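Local coordinates for uricase (Bacillus fastidiosus, PDB 4R8X) that catalyses the oxidation of urate by molecular oxygen to 5-hydroxyisourate, the first step of urate degradation to (S)-allantoin, without a cofactor, at the interface of chains A and B. Sequence-based numbering; all coordinates share one arbitrary frame. Chains: chain A/B, Uricase.

The interface of chains A and B. Residues chain A 8-12, 46-47, 69; chain B 294-298.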
ATOM      1  N   GLY A   8      16.801 -17.928  -2.773  1.00 10.44           N
ATOM      2  CA  GLY A   8      17.020 -17.532  -1.403  1.00 10.94           C
ATOM      3  C   GLY A   8      15.740 -17.266  -0.651  1.00 10.07           C
ATOM      4  O   GLY A   8      14.661 -17.785  -1.007  1.00 12.34           O
ATOM      5  N   LYS A   9      15.860 -16.461   0.402  1.00 10.97           N
ATOM      6  CA  LYS A   9      14.717 -16.111   1.236  1.00 10.89           C
ATOM      7  C   LYS A   9      14.656 -14.605   1.389  1.00 11.05           C
ATOM      8  O   LYS A   9      15.669 -13.970   1.688  1.00 11.79           O
ATOM      9  CB  LYS A   9      14.849 -16.765   2.607  1.00 11.48           C
ATOM     10  CG  LYS A   9      13.547 -16.784   3.404  1.00 12.39           C
ATOM     11  CD  LYS A   9      12.596 -17.818   2.843  1.00 15.45           C
ATOM     12  CE  LYS A   9      12.045 -18.735   3.920  1.00 15.95           C
ATOM     13  NZ  LYS A   9      11.247 -19.843   3.320  1.00 16.39           N
ATOM     14  N   GLY A  10      13.466 -14.041   1.177  1.00 11.67           N
ATOM     15  CA  GLY A  10      13.226 -12.621   1.370  1.00 10.78           C
ATOM     16  C   GLY A  10      12.317 -12.400   2.569  1.00  9.92           C
ATOM     17  O   GLY A  10      11.745 -13.361   3.113  1.00 11.42           O
ATOM     18  N   ASP A  11      12.159 -11.136   2.964  1.00 10.94           N
ATOM     19  CA  ASP A  11      11.395 -10.770   4.174  1.00 10.17           C
ATOM     20  C   ASP A  11      11.832 -11.578   5.401  1.00 10.14           C
ATOM     21  O   ASP A  11      10.993 -12.027   6.212  1.00 10.83           O
ATOM     22  CB  ASP A  11       9.872 -10.855   3.960  1.00 10.89           C
ATOM     23  CG  ASP A  11       9.317  -9.656   3.199  1.00 11.85           C
ATOM     24  OD1 ASP A  11      10.090  -8.720   2.876  1.00 12.83           O
ATOM     25  OD2 ASP A  11       8.093  -9.645   2.956  1.00 13.24           O
ATOM     26  N   VAL A  12      13.141 -11.779   5.525  1.00 10.68           N
ATOM     27  CA  VAL A  12      13.683 -12.396   6.732  1.00 11.92           C
ATOM     28  C   VAL A  12      13.830 -11.308   7.791  1.00 11.65           C
ATOM     29  O   VAL A  12      14.859 -10.645   7.910  1.00 12.51           O
ATOM     30  CB  VAL A  12      15.021 -13.123   6.500  1.00 13.05           C
ATOM     31  CG1 VAL A  12      15.542 -13.707   7.825  1.00 12.94           C
ATOM     32  CG2 VAL A  12      14.850 -14.215   5.455  1.00 13.47           C
ATOM     33  N   LYS A  46      17.293 -10.045   3.052  1.00 11.68           N
ATOM     34  CA  LYS A  46      17.014 -10.862   1.885  1.00 11.50           C
ATOM     35  C   LYS A  46      18.332 -11.490   1.469  1.00 11.99           C
ATOM     36  O   LYS A  46      19.302 -10.773   1.189  1.00 13.30           O
ATOM     37  CB  LYS A  46      16.439 -10.005   0.762  1.00 13.52           C
ATOM     38  CG  LYS A  46      16.169 -10.749  -0.540  1.00 15.29           C
ATOM     39  CD  LYS A  46      15.531  -9.802  -1.570  1.00 16.46           C
ATOM     40  CE  LYS A  46      15.167 -10.522  -2.864  0.61 17.20           C
ATOM     41  NZ  LYS A  46      14.524  -9.581  -3.839  0.49 18.20           N
ATOM     42  N   VAL A  47      18.371 -12.820   1.454  1.00 11.29           N
ATOM     43  CA  VAL A  47      19.578 -13.570   1.116  1.00 11.13           C
ATOM     44  C   VAL A  47      19.398 -14.299  -0.204  1.00 10.32           C
ATOM     45  O   VAL A  47      18.343 -14.877  -0.475  1.00 11.61           O
ATOM     46  CB  VAL A  47      19.977 -14.606   2.211  1.00 12.89           C
ATOM     47  CG1 VAL A  47      18.814 -15.546   2.551  1.00 13.77           C
ATOM     48  CG2 VAL A  47      21.222 -15.399   1.780  1.00 14.12           C
ATOM     49  N   THR A  69      15.410 -22.813   1.850  1.00 15.35           N
ATOM     50  CA  THR A  69      15.296 -21.385   2.136  1.00 15.10           C
ATOM     51  C   THR A  69      14.939 -21.167   3.602  1.00 15.30           C
ATOM     52  O   THR A  69      15.429 -20.237   4.233  1.00 14.29           O
ATOM     53  CB  THR A  69      14.305 -20.653   1.187  1.00 17.07           C
ATOM     54  OG1 THR A  69      12.953 -21.050   1.467  1.00 18.65           O
ATOM     55  CG2 THR A  69      14.642 -20.958  -0.272  1.00 17.82           C
TER
ATOM     56  N   PRO B 294       6.029 -13.930   7.471  1.00 11.63           N
ATOM     57  CA  PRO B 294       6.414 -13.234   6.231  1.00 12.69           C
ATOM     58  C   PRO B 294       7.496 -13.849   5.317  1.00 12.69           C
ATOM     59  O   PRO B 294       7.379 -13.649   4.117  1.00 12.21           O
ATOM     60  CB  PRO B 294       6.885 -11.869   6.737  1.00 12.48           C
ATOM     61  CG  PRO B 294       6.079 -11.649   7.986  1.00 12.48           C
ATOM     62  CD  PRO B 294       6.021 -13.013   8.629  1.00 12.54           C
ATOM     63  N   PRO B 295       8.523 -14.542   5.853  1.00 13.33           N
ATOM     64  CA  PRO B 295       9.605 -14.908   4.927  1.00 14.33           C
ATOM     65  C   PRO B 295       9.127 -15.733   3.735  1.00 15.17           C
ATOM     66  O   PRO B 295       8.340 -16.664   3.910  1.00 17.25           O
ATOM     67  CB  PRO B 295      10.536 -15.749   5.802  1.00 15.13           C
ATOM     68  CG  PRO B 295      10.332 -15.233   7.167  1.00 14.68           C
ATOM     69  CD  PRO B 295       8.861 -14.908   7.244  1.00 13.88           C
ATOM     70  N   PHE B 296       9.600 -15.376   2.539  1.00 14.21           N
ATOM     71  CA  PHE B 296       9.219 -16.065   1.313  1.00 14.46           C
ATOM     72  C   PHE B 296      10.451 -16.567   0.568  1.00 13.45           C
ATOM     73  O   PHE B 296      11.465 -15.873   0.488  1.00 13.32           O
ATOM     74  CB  PHE B 296       8.385 -15.163   0.394  1.00 15.82           C
ATOM     75  CG  PHE B 296       9.094 -13.906  -0.052  1.00 14.08           C
ATOM     76  CD1 PHE B 296       9.856 -13.894  -1.216  1.00 14.78           C
ATOM     77  CD2 PHE B 296       8.999 -12.736   0.687  1.00 14.81           C
ATOM     78  CE1 PHE B 296      10.508 -12.748  -1.641  1.00 14.24           C
ATOM     79  CE2 PHE B 296       9.638 -11.576   0.269  1.00 14.16           C
ATOM     80  CZ  PHE B 296      10.405 -11.583  -0.901  1.00 14.09           C
ATOM     81  N   GLY B 297      10.364 -17.776   0.031  1.00 14.22           N
ATOM     82  CA  GLY B 297      11.401 -18.249  -0.857  1.00 14.24           C
ATOM     83  C   GLY B 297      11.328 -17.472  -2.156  1.00 14.47           C
ATOM     84  O   GLY B 297      10.260 -16.995  -2.540  1.00 15.92           O
ATOM     85  N   PHE B 298      12.470 -17.299  -2.814  1.00 15.02           N
ATOM     86  CA  PHE B 298      12.477 -16.706  -4.142  1.00 14.66           C
ATOM     87  C   PHE B 298      13.540 -17.313  -5.034  1.00 15.01           C
ATOM     88  O   PHE B 298      14.519 -17.888  -4.553  1.00 14.17           O
ATOM     89  CB  PHE B 298      12.621 -15.180  -4.088  1.00 15.84           C
ATOM     90  CG  PHE B 298      13.980 -14.702  -3.648  1.00 15.27           C
ATOM     91  CD1 PHE B 298      14.983 -14.448  -4.578  1.00 15.84           C
ATOM     92  CD2 PHE B 298      14.254 -14.496  -2.302  1.00 14.93           C
ATOM     93  CE1 PHE B 298      16.228 -13.994  -4.171  1.00 15.60           C
ATOM     94  CE2 PHE B 298      15.492 -14.036  -1.894  1.00 14.63           C
ATOM     95  CZ  PHE B 298      16.481 -13.789  -2.820  1.00 16.00           C
TER
HETATM   96  O   HOH W   1       6.186 -11.522   3.129  1.00 13.18           O
HETATM   97  O   HOH W   2       8.784 -19.255   2.079  1.00 26.21           O
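Strand 5-17 of chain A pairs antiparallel with the start of strand 296-304 of chain B, which is preceded by the loop residues B:Pro294 and B:Pro295; strand 40-50 of chain A adds the A:Lys46 side chain and the A:Val47 carbonyl, which lies against the rim of the B:Phe298 ring. Two pairs of main-chain hydrogen bonds make the ladder. A:Gly8 and B:Phe298 exchange bonds both ways, each 2.9 Å from N to O, and A:Gly10 and B:Phe296 also bond both ways. The amide of A:Gly10 gives the straightest, 2.8 Å from its N to B:Phe296 O and 171° at the hydrogen, whereas B:Phe296 N, 3.0 Å from A:Gly10 O, lies above that carbonyl plane.

Both phenylalanines place CG in the crowded position between backbone N and carbonyl carbon, which folds the rings back over the partner strand. The B:Phe296 ring lays one face on A:Gly10 CA, 3.9 Å from the ring centroid, and meets the A:Asp11 carboxylate at its edge, the two planes steeply crossed at 79°. The B:Phe298 ring is sandwiched: the extended A:Lys46 chain crosses one face obliquely through CE, while the backbone N of A:Gly8 lies over the centre of the other. B:Pro295 sets its ring CG 3.4 Å from A:Asp11 O.

On the other side of the ladder, A:Lys9 leaves with CG anti to its backbone N (chi1 -164°), then bends at chi2 and chi3, so that its methylenes pass B:Phe296 O and B:Pro295 CB. Its terminal nitrogen NZ donates to A:Thr69 OG1 at 2.8 Å and also meets a water shared with B:Gly297 N and B:Pro295 O. A second water bridges A:Asp11 OD2 and B:Pro294 O, 2.6 Å from the latter.

A:Lys9 and A:Thr69, at the start of helix 69-82, form the Thr-Lys catalytic dyad of uricases, so the catalytic centre lies at the subunit interface; A:Thr69 probably contacts urate and O2. Uricase is built of T-fold domains, and this edge-strand pairing continues the tunnel-lining sheet of one subunit into the next, its two-fold twin closing the ring of the A-B dimer within the tetramer.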